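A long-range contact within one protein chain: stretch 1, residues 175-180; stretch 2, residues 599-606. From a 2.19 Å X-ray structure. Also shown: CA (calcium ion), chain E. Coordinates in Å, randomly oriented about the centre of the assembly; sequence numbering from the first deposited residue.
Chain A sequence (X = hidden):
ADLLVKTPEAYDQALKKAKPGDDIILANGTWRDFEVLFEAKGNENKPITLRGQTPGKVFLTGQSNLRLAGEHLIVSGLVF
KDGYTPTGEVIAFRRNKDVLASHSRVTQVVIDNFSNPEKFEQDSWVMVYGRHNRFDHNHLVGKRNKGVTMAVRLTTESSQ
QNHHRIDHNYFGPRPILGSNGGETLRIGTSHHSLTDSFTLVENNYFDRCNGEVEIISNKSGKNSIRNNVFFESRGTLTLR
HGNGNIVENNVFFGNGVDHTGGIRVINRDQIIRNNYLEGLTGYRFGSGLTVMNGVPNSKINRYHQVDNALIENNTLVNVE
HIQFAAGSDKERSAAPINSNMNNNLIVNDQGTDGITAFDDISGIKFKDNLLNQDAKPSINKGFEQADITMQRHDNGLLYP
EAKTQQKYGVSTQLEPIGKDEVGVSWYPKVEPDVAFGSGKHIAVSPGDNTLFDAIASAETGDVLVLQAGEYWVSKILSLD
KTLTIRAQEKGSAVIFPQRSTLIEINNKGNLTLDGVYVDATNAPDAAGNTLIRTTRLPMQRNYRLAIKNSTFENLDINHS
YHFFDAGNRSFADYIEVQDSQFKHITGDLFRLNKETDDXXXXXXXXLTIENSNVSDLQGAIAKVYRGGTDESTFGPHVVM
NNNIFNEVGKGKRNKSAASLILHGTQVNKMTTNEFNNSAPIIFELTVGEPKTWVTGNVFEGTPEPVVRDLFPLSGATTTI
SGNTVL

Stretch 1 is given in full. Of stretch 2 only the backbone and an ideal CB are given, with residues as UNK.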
# COMPACT_ATOMS: atom_id res chain seq x y z
N PRO A 175 8.58 8.62 -18.94
CA PRO A 175 8.12 7.23 -19.10
C PRO A 175 6.61 7.14 -18.97
O PRO A 175 5.92 8.08 -18.56
CB PRO A 175 8.85 6.48 -17.97
CG PRO A 175 9.10 7.55 -16.92
CD PRO A 175 9.27 8.86 -17.67
N ILE A 176 6.10 5.98 -19.38
CA ILE A 176 4.68 5.69 -19.29
C ILE A 176 4.21 5.86 -17.85
O ILE A 176 4.86 5.39 -16.90
CB ILE A 176 4.41 4.27 -19.80
CG1 ILE A 176 4.77 4.15 -21.28
CG2 ILE A 176 2.96 3.86 -19.54
CD1 ILE A 176 4.90 2.71 -21.77
N LEU A 177 3.08 6.54 -17.67
CA LEU A 177 2.54 6.74 -16.34
C LEU A 177 1.77 5.51 -15.87
O LEU A 177 1.92 5.07 -14.73
CB LEU A 177 1.62 7.96 -16.34
CG LEU A 177 1.27 8.73 -15.07
CD1 LEU A 177 -0.17 9.23 -15.10
CD2 LEU A 177 1.60 8.05 -13.78
N GLY A 178 0.92 4.97 -16.74
CA GLY A 178 0.03 3.90 -16.35
C GLY A 178 -1.37 4.34 -16.01
O GLY A 178 -2.10 3.58 -15.36
N SER A 179 -1.77 5.53 -16.42
CA SER A 179 -3.12 6.04 -16.28
C SER A 179 -3.19 7.35 -17.05
O SER A 179 -2.20 7.80 -17.63
CB SER A 179 -3.51 6.27 -14.82
OG SER A 179 -3.12 7.55 -14.37
N ASN A 180 -4.37 7.96 -17.03
CA ASN A 180 -4.49 9.33 -17.50
C ASN A 180 -3.68 10.27 -16.60
O ASN A 180 -3.35 9.96 -15.46
CB ASN A 180 -5.95 9.76 -17.54
CG ASN A 180 -6.20 10.94 -18.48
OD1 ASN A 180 -7.26 11.56 -18.45
ND2 ASN A 180 -5.23 11.24 -19.31
N UNK A 599 -9.85 4.02 -11.39
CA UNK A 599 -9.42 5.33 -11.86
C UNK A 599 -8.59 5.24 -13.14
O UNK A 599 -7.86 6.18 -13.46
CB UNK A 599 -8.61 6.04 -10.77
N UNK A 600 -8.67 4.13 -13.86
CA UNK A 600 -7.90 3.97 -15.07
C UNK A 600 -6.45 3.56 -14.88
O UNK A 600 -5.71 3.51 -15.87
CB UNK A 600 -7.94 5.28 -15.86
N UNK A 601 -6.03 3.25 -13.64
CA UNK A 601 -4.65 2.89 -13.32
C UNK A 601 -4.47 1.38 -13.51
O UNK A 601 -5.39 0.59 -13.27
CB UNK A 601 -4.29 3.31 -11.89
N UNK A 602 -3.28 0.96 -13.94
CA UNK A 602 -3.01 -0.46 -14.11
C UNK A 602 -1.55 -0.75 -13.79
O UNK A 602 -0.77 0.16 -13.50
CB UNK A 602 -3.35 -0.91 -15.53
N UNK A 603 -1.18 -2.04 -13.83
CA UNK A 603 0.06 -2.55 -13.26
C UNK A 603 1.11 -3.00 -14.27
O UNK A 603 2.25 -3.25 -13.87
CB UNK A 603 -0.27 -3.73 -12.34
N UNK A 604 0.76 -3.12 -15.55
CA UNK A 604 1.67 -3.69 -16.55
C UNK A 604 1.30 -3.21 -17.95
O UNK A 604 0.14 -3.26 -18.36
CB UNK A 604 1.64 -5.22 -16.49
N UNK A 605 2.31 -2.77 -18.72
CA UNK A 605 2.05 -2.36 -20.09
C UNK A 605 2.02 -3.57 -21.04
O UNK A 605 1.09 -3.70 -21.83
CB UNK A 605 3.11 -1.35 -20.54
N UNK A 606 3.04 -4.43 -20.98
CA UNK A 606 3.15 -5.63 -21.81
C UNK A 606 3.39 -6.84 -20.92
O UNK A 606 4.45 -6.94 -20.29
CB UNK A 606 4.27 -5.49 -22.84
CA CA E . -4.85 13.06 -20.96

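Stretch 2 passes stretch 1 as an irregular segment, approaching most closely where the CA atoms of Ser179 and position 601 lie 4.6 Å apart.

At position 599 the CA-to-CB bond runs sideways, and nothing of stretch 1 lies within 5.5 Å of the ideal CB. Stretch 1 therefore imposes little on the side chain, and many residues would suit. The deposited residue is Leu599, whose side chain does not touch stretch 1, Leu599 CB lying 6.5 Å from Ser179 CB. Its backbone does more: a water accepts from Asn180 N (2.9 Å from the water O) and donates to Leu599 O (2.7 Å from the same atom), joining the two main chains.

Position 600 is decided by its own backbone. With phi/psi of 81/6, a CB would be jammed against the carbonyl O of the preceding residue, which calls for glycine. Stretch 1 is less restrictive, since an ideal CB would point toward it yet remain 4.6 Å from Asn180 N and 4.7 Å from Ser179 CB. The residue is Gly600, and its carbonyl packs against stretch 1, with Gly600 O 3.6 Å from Ser179 CA.

At position 601 the ideal CB points sideways, 4.2 Å from Ser179 CB and 4.1 Å from Gly178 O. The backbone is extended (-87/147), and an aliphatic side chain of moderate size, such as valine, isoleucine or leucine, could pack beside the serine methylene. Ile601 is found there, in an m, t rotamer that brings CG1 to 3.6 Å from Ser179 CB. Its main chain also contributes a CA-H...O contact, Ile601 CA lying 3.3 Å from Gly178 O with an angle of 154° at the hydrogen.

The same carbonyl fixes the main chain at position 602, whose N donates to Gly178 O across 3.2 Å; the angle of 143° makes this a somewhat bent hydrogen bond. The CB starts sideways, 4.7 Å from Gly178 O, but the absence of a side chain on Gly178 leaves its CA accessible to a flat group. An aromatic residue would suit, though an aliphatic one could also fit. The residue is Tyr602; chi1 of 56° (p) places CD1 of Tyr602 3.4 Å from Gly178 O, and Gly178 CA lies over one face of the ring. Its hydroxyl reaches along its own stretch and donates to the side chain at 605.

Positions 603 and 604 are scarcely constrained by stretch 1: the CB of the first points away and that of the second is out of reach. They are Asn603 and Val604, and neither touches it.

At position 605 the CB again points toward stretch 1, 4.6 Å from Ile176 CD1. That methyl offers a nonpolar surface and no charge to pair with, so an aliphatic residue, or a longer polar one with a methylene stem, would serve. Glu605 takes the second course: its CG lies 4.0 Å from Ile176 CD1, while Tyr602 OH donates to Glu605 OE1 across 2.6 Å.

Position 606 is out of reach and open to many residues; it holds Tyr606.

Stretch 2 (599-606) LGIYNVEY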
# COMPACT_ATOMS: atom_id res chain seq x y z
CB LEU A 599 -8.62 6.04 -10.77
CG LEU A 599 -9.30 6.15 -9.41
CD1 LEU A 599 -8.37 6.78 -8.40
CD2 LEU A 599 -10.57 6.96 -9.53
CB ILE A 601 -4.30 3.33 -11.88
CG1 ILE A 601 -4.53 4.84 -11.70
CG2 ILE A 601 -2.87 3.02 -11.56
CD1 ILE A 601 -4.44 5.30 -10.27
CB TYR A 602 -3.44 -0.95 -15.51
CG TYR A 602 -2.85 -0.26 -16.72
CD1 TYR A 602 -3.34 0.98 -17.16
CD2 TYR A 602 -1.85 -0.87 -17.47
CE1 TYR A 602 -2.83 1.58 -18.31
CE2 TYR A 602 -1.33 -0.27 -18.61
CZ TYR A 602 -1.82 0.95 -19.03
OH TYR A 602 -1.30 1.52 -20.15
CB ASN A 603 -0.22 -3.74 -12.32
CG ASN A 603 -1.05 -3.36 -11.11
OD1 ASN A 603 -2.10 -3.97 -10.85
ND2 ASN A 603 -0.58 -2.38 -10.35
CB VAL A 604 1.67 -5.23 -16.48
CG1 VAL A 604 0.27 -5.80 -16.70
CG2 VAL A 604 2.66 -5.82 -17.49
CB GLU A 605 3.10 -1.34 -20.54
CG GLU A 605 2.77 -0.68 -21.89
CD GLU A 605 1.52 0.19 -21.88
OE1 GLU A 605 1.01 0.53 -20.79
OE2 GLU A 605 1.05 0.55 -22.97
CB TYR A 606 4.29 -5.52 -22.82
CG TYR A 606 4.18 -4.37 -23.76
CD1 TYR A 606 3.42 -4.46 -24.93
CD2 TYR A 606 4.86 -3.20 -23.50
CE1 TYR A 606 3.34 -3.38 -25.82
CE2 TYR A 606 4.78 -2.14 -24.36
CZ TYR A 606 4.02 -2.23 -25.51
OH TYR A 606 3.98 -1.14 -26.33
O HOH W 1 -5.31 8.11 -12.11
O HOH W 2 -6.84 7.30 -15.70
O HOH W 3 -6.38 11.54 -22.22
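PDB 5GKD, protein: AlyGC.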